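Local atomic coordinates of glutathione S-transferase (Legionella pneumophila subsp. pneumophila str. Philadelphia 1, PDB entry 3NIV), a protein that belongs to the zeta family of glutathione transferases and probably isomerises maleylacetoacetate with the help of glutathione. Residues V169-I172 with P173-N177; Y188-I191 with N192-E196. One frame throughout, in Å; residues are numbered along the deposited sequence.

How the contacts relate
Both contacts are local, each made within one helix of the C-terminal, all-helical part of the glutathione transferase fold. Contact 1 lies in the middle of helix 166-180, its centre about 4 Å from the centre of the chain; contact 2 forms the first turns of the next helix, 189-198, about 14 Å from that centre. The centres of the two contacts are about 11 Å apart, and their side chains meet directly. The amide of Asn195 touches both Ile172 and Val175: ND2 is 3.6 Å from Val175 CG1. Its OD1 is equally close, 3.6 Å, to Ile172 CG1. Val175 CG2 also packs against Ile191 CG2 at 4.0 Å.

Contact 1: residues V169-I172 with P173-N177; sequences VCLI and PQVYN
Tyr176 N donates to Ile172 O over 3.0 Å, with an N-H...O angle of 166°, the straighter of the two good backbone bonds that carry helix 166-180 past Pro173. The other runs from Val175 N to Leu171 O, also 3.0 Å, and Val175 N makes a second, weak bond to Ile172 O. Ile172 O is thus approached by two amides, while Leu171 O also has a methyl against it: Val175 CG2 lies 3.4 Å away. With chi1 at 171°, Val175 holds CG1 anti to the backbone N and leaves CG2 beside that N, facing the preceding turn, where it meets Leu171 CD1 at 3.8 Å, the two side chains crossing at a slant.

Pro173 has no N-H to give to the turn before, and its ring occupies the space where such a bond would lie. CD comes within 3.1 Å of Val169 O, and the helix is kinked here. The same CD sits 3.4 Å from Ile172 CB, a tight approach imposed largely by the covalent link to the proline ring. From Val175 onward the i to i-4 bonds are regular, and Asn177 N bonds to Pro173 O.

The surrounding helices cover this turn from several sides. Ile172 and Pro173 touch Tyr15 of helix 12-23, in the thioredoxin-like N-terminal part, whereas Leu171 rests on Phe145 and Gln174 on Phe142, both of helix 127-149. Tyr176 OH is hydrogen-bonded to Glu210, and Asn177 ND2 to Thr12, so polar side chains as well as apolar ones tie helix 166-180 to its surroundings. The chemistry is that of a proline-kinked helix in a buried interior: Val169 O faces ring carbon in place of an amide, and Gln174 N stays 3.6 Å from Cys170 O, so the turn is weakly bonded on both counts.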
# COMPACT_ATOMS: atom_id res chain seq x y z
N VAL A 169 -8.21 9.96 6.59
CA VAL A 169 -7.69 10.58 5.39
C VAL A 169 -7.85 9.65 4.19
O VAL A 169 -8.15 10.12 3.09
CB VAL A 169 -6.22 10.96 5.55
CG1 VAL A 169 -5.67 11.47 4.22
CG2 VAL A 169 -6.05 11.99 6.65
N CYS A 170 -7.67 8.35 4.39
CA CYS A 170 -7.80 7.40 3.29
C CYS A 170 -9.23 6.93 3.07
O CYS A 170 -9.60 6.54 1.97
CB CYS A 170 -6.88 6.19 3.49
SG CYS A 170 -5.13 6.61 3.44
N LEU A 171 -10.04 6.99 4.12
CA LEU A 171 -11.41 6.51 4.07
C LEU A 171 -12.33 7.40 3.23
O LEU A 171 -13.10 6.91 2.40
CB LEU A 171 -11.98 6.38 5.48
CG LEU A 171 -13.44 5.91 5.55
CD1 LEU A 171 -13.60 4.58 4.83
CD2 LEU A 171 -13.91 5.79 7.01
N ILE A 172 -12.25 8.70 3.45
CA ILE A 172 -13.14 9.63 2.77
C ILE A 172 -13.08 9.50 1.24
O ILE A 172 -14.11 9.34 0.60
CB ILE A 172 -12.96 11.09 3.29
CG1 ILE A 172 -13.77 11.28 4.57
CG2 ILE A 172 -13.41 12.11 2.27
CD1 ILE A 172 -13.45 10.29 5.68
N PRO A 173 -11.88 9.55 0.65
CA PRO A 173 -11.80 9.36 -0.81
C PRO A 173 -12.37 8.02 -1.29
O PRO A 173 -13.05 7.98 -2.31
CB PRO A 173 -10.29 9.46 -1.10
CG PRO A 173 -9.76 10.30 0.02
CD PRO A 173 -10.57 9.90 1.23
N GLN A 174 -12.14 6.95 -0.54
CA GLN A 174 -12.71 5.65 -0.92
C GLN A 174 -14.25 5.65 -0.95
O GLN A 174 -14.85 5.03 -1.82
CB GLN A 174 -12.20 4.55 0.01
CG GLN A 174 -12.49 3.15 -0.50
CD GLN A 174 -11.93 2.89 -1.89
OE1 GLN A 174 -12.67 2.53 -2.80
NE2 GLN A 174 -10.62 3.07 -2.07
N VAL A 175 -14.86 6.32 0.02
CA VAL A 175 -16.31 6.37 0.14
C VAL A 175 -16.88 7.24 -0.99
O VAL A 175 -17.92 6.94 -1.55
CB VAL A 175 -16.72 6.91 1.52
CG1 VAL A 175 -18.23 7.19 1.58
CG2 VAL A 175 -16.30 5.94 2.61
N TYR A 176 -16.16 8.30 -1.32
CA TYR A 176 -16.48 9.12 -2.48
C TYR A 176 -16.61 8.26 -3.75
O TYR A 176 -17.61 8.33 -4.46
CB TYR A 176 -15.40 10.18 -2.64
CG TYR A 176 -15.50 11.04 -3.87
CD1 TYR A 176 -14.90 10.65 -5.06
CD2 TYR A 176 -16.16 12.26 -3.84
CE1 TYR A 176 -14.97 11.43 -6.18
CE2 TYR A 176 -16.23 13.06 -4.97
CZ TYR A 176 -15.64 12.63 -6.13
OH TYR A 176 -15.69 13.40 -7.27
N ASN A 177 -15.59 7.43 -4.01
CA ASN A 177 -15.63 6.49 -5.13
C ASN A 177 -16.85 5.59 -5.13
O ASN A 177 -17.43 5.30 -6.17
CB ASN A 177 -14.38 5.62 -5.12
CG ASN A 177 -13.18 6.31 -5.71
OD1 ASN A 177 -13.31 7.39 -6.30
ND2 ASN A 177 -12.01 5.71 -5.58

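Contact 2: residues Y188-I191 with N192-E196; sequences YPII and NEINE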
# COMPACT_ATOMS: atom_id res chain seq x y z
N TYR A 188 -22.64 -0.27 6.42
CA TYR A 188 -21.48 0.30 7.09
C TYR A 188 -21.77 1.58 7.89
O TYR A 188 -21.28 2.66 7.54
CB TYR A 188 -20.40 0.57 6.05
CG TYR A 188 -20.20 -0.60 5.12
CD1 TYR A 188 -19.67 -1.79 5.59
CD2 TYR A 188 -20.58 -0.53 3.78
CE1 TYR A 188 -19.50 -2.87 4.75
CE2 TYR A 188 -20.40 -1.60 2.93
CZ TYR A 188 -19.86 -2.77 3.42
OH TYR A 188 -19.69 -3.86 2.61
N PRO A 189 -22.55 1.45 8.97
CA PRO A 189 -23.02 2.58 9.78
C PRO A 189 -21.89 3.44 10.35
O PRO A 189 -21.95 4.67 10.24
CB PRO A 189 -23.78 1.91 10.93
CG PRO A 189 -24.06 0.52 10.47
CD PRO A 189 -22.99 0.15 9.53
N ILE A 190 -20.88 2.81 10.95
CA ILE A 190 -19.80 3.57 11.57
C ILE A 190 -19.06 4.36 10.51
O ILE A 190 -18.72 5.54 10.71
CB ILE A 190 -18.79 2.68 12.30
CG1 ILE A 190 -19.49 1.77 13.31
CG2 ILE A 190 -17.74 3.53 12.99
CD1 ILE A 190 -18.51 0.92 14.12
N ILE A 191 -18.83 3.71 9.38
CA ILE A 191 -18.18 4.36 8.25
C ILE A 191 -19.03 5.51 7.72
O ILE A 191 -18.53 6.62 7.48
CB ILE A 191 -17.91 3.36 7.11
CG1 ILE A 191 -16.58 2.63 7.38
CG2 ILE A 191 -17.88 4.08 5.78
CD1 ILE A 191 -16.38 1.34 6.59
N ASN A 192 -20.31 5.25 7.53
CA ASN A 192 -21.25 6.27 7.09
C ASN A 192 -21.24 7.49 8.02
O ASN A 192 -21.30 8.63 7.56
CB ASN A 192 -22.66 5.69 6.91
CG ASN A 192 -22.75 4.75 5.72
OD1 ASN A 192 -21.92 4.82 4.81
ND2 ASN A 192 -23.74 3.86 5.72
N GLU A 193 -21.13 7.25 9.33
CA GLU A 193 -21.05 8.33 10.31
C GLU A 193 -19.77 9.12 10.19
O GLU A 193 -19.80 10.36 10.20
CB GLU A 193 -21.13 7.78 11.73
CG GLU A 193 -22.42 7.10 12.09
CD GLU A 193 -22.32 6.35 13.40
OE1 GLU A 193 -21.19 6.25 13.95
OE2 GLU A 193 -23.36 5.86 13.89
N ILE A 194 -18.64 8.41 10.12
CA ILE A 194 -17.32 9.04 10.05
C ILE A 194 -17.20 9.91 8.81
O ILE A 194 -16.77 11.06 8.88
CB ILE A 194 -16.19 7.99 9.99
CG1 ILE A 194 -16.13 7.18 11.28
CG2 ILE A 194 -14.85 8.66 9.73
CD1 ILE A 194 -15.21 5.96 11.21
N ASN A 195 -17.59 9.34 7.67
CA ASN A 195 -17.60 10.08 6.41
C ASN A 195 -18.43 11.36 6.52
O ASN A 195 -17.98 12.44 6.12
CB ASN A 195 -18.14 9.22 5.27
CG ASN A 195 -18.15 9.97 3.95
OD1 ASN A 195 -17.12 10.44 3.49
ND2 ASN A 195 -19.33 10.09 3.35
N GLU A 196 -19.64 11.23 7.04
CA GLU A 196 -20.50 12.39 7.25
C GLU A 196 -19.80 13.42 8.11
O GLU A 196 -19.66 14.58 7.72
CB GLU A 196 -21.81 11.99 7.93
CG GLU A 196 -22.98 11.77 7.00
CD GLU A 196 -24.31 12.06 7.69
OE1 GLU A 196 -24.28 12.42 8.89
OE2 GLU A 196 -25.37 11.92 7.04
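Asn192 N and Tyr188 O form the shortest of the four backbone bonds between residues 188-191 and 192-196, 2.8 Å long with an N-H...O angle of 165°. Tyr188 stands at the N-cap position, and its carbonyl accepts the first of the four successive bonds, followed by Glu193 N to Pro189 O, Ile194 N to Ile190 O and Asn195 N to Ile191 O. The last is the straightest, at 173°.

Side chains also fold back against these carbonyls. With CG anti to its own carbonyl carbon (chi1 -70°), Asn192 turns its amide toward the start of the helix and brings CG to 3.1 Å from Tyr188 O. Its ND2 is badly angled for that oxygen and bonds instead to Met185 O, in the loop before the helix. Glu193 leans back in a similar way, placing CG 3.1 Å from Pro189 O, and its extended chain brings OE1 of the carboxylate beside Ile190 CA. One residue on, Ile194 CG1 lies 3.1 Å from Ile190 O, and its CD1 reaches Ile190 CG2 at 3.9 Å.

Glu146 of helix 127-149 receives the amides of Ile190 and Ile191, one on each carboxylate oxygen, and Tyr188 OH bonds to Asp143 of the same helix. The beginning of helix 189-198 is therefore held by acidic side chains of a neighbouring helix, and the two N-H donors and the positive end of the helix dipole would together probably favour the charged form of Glu146.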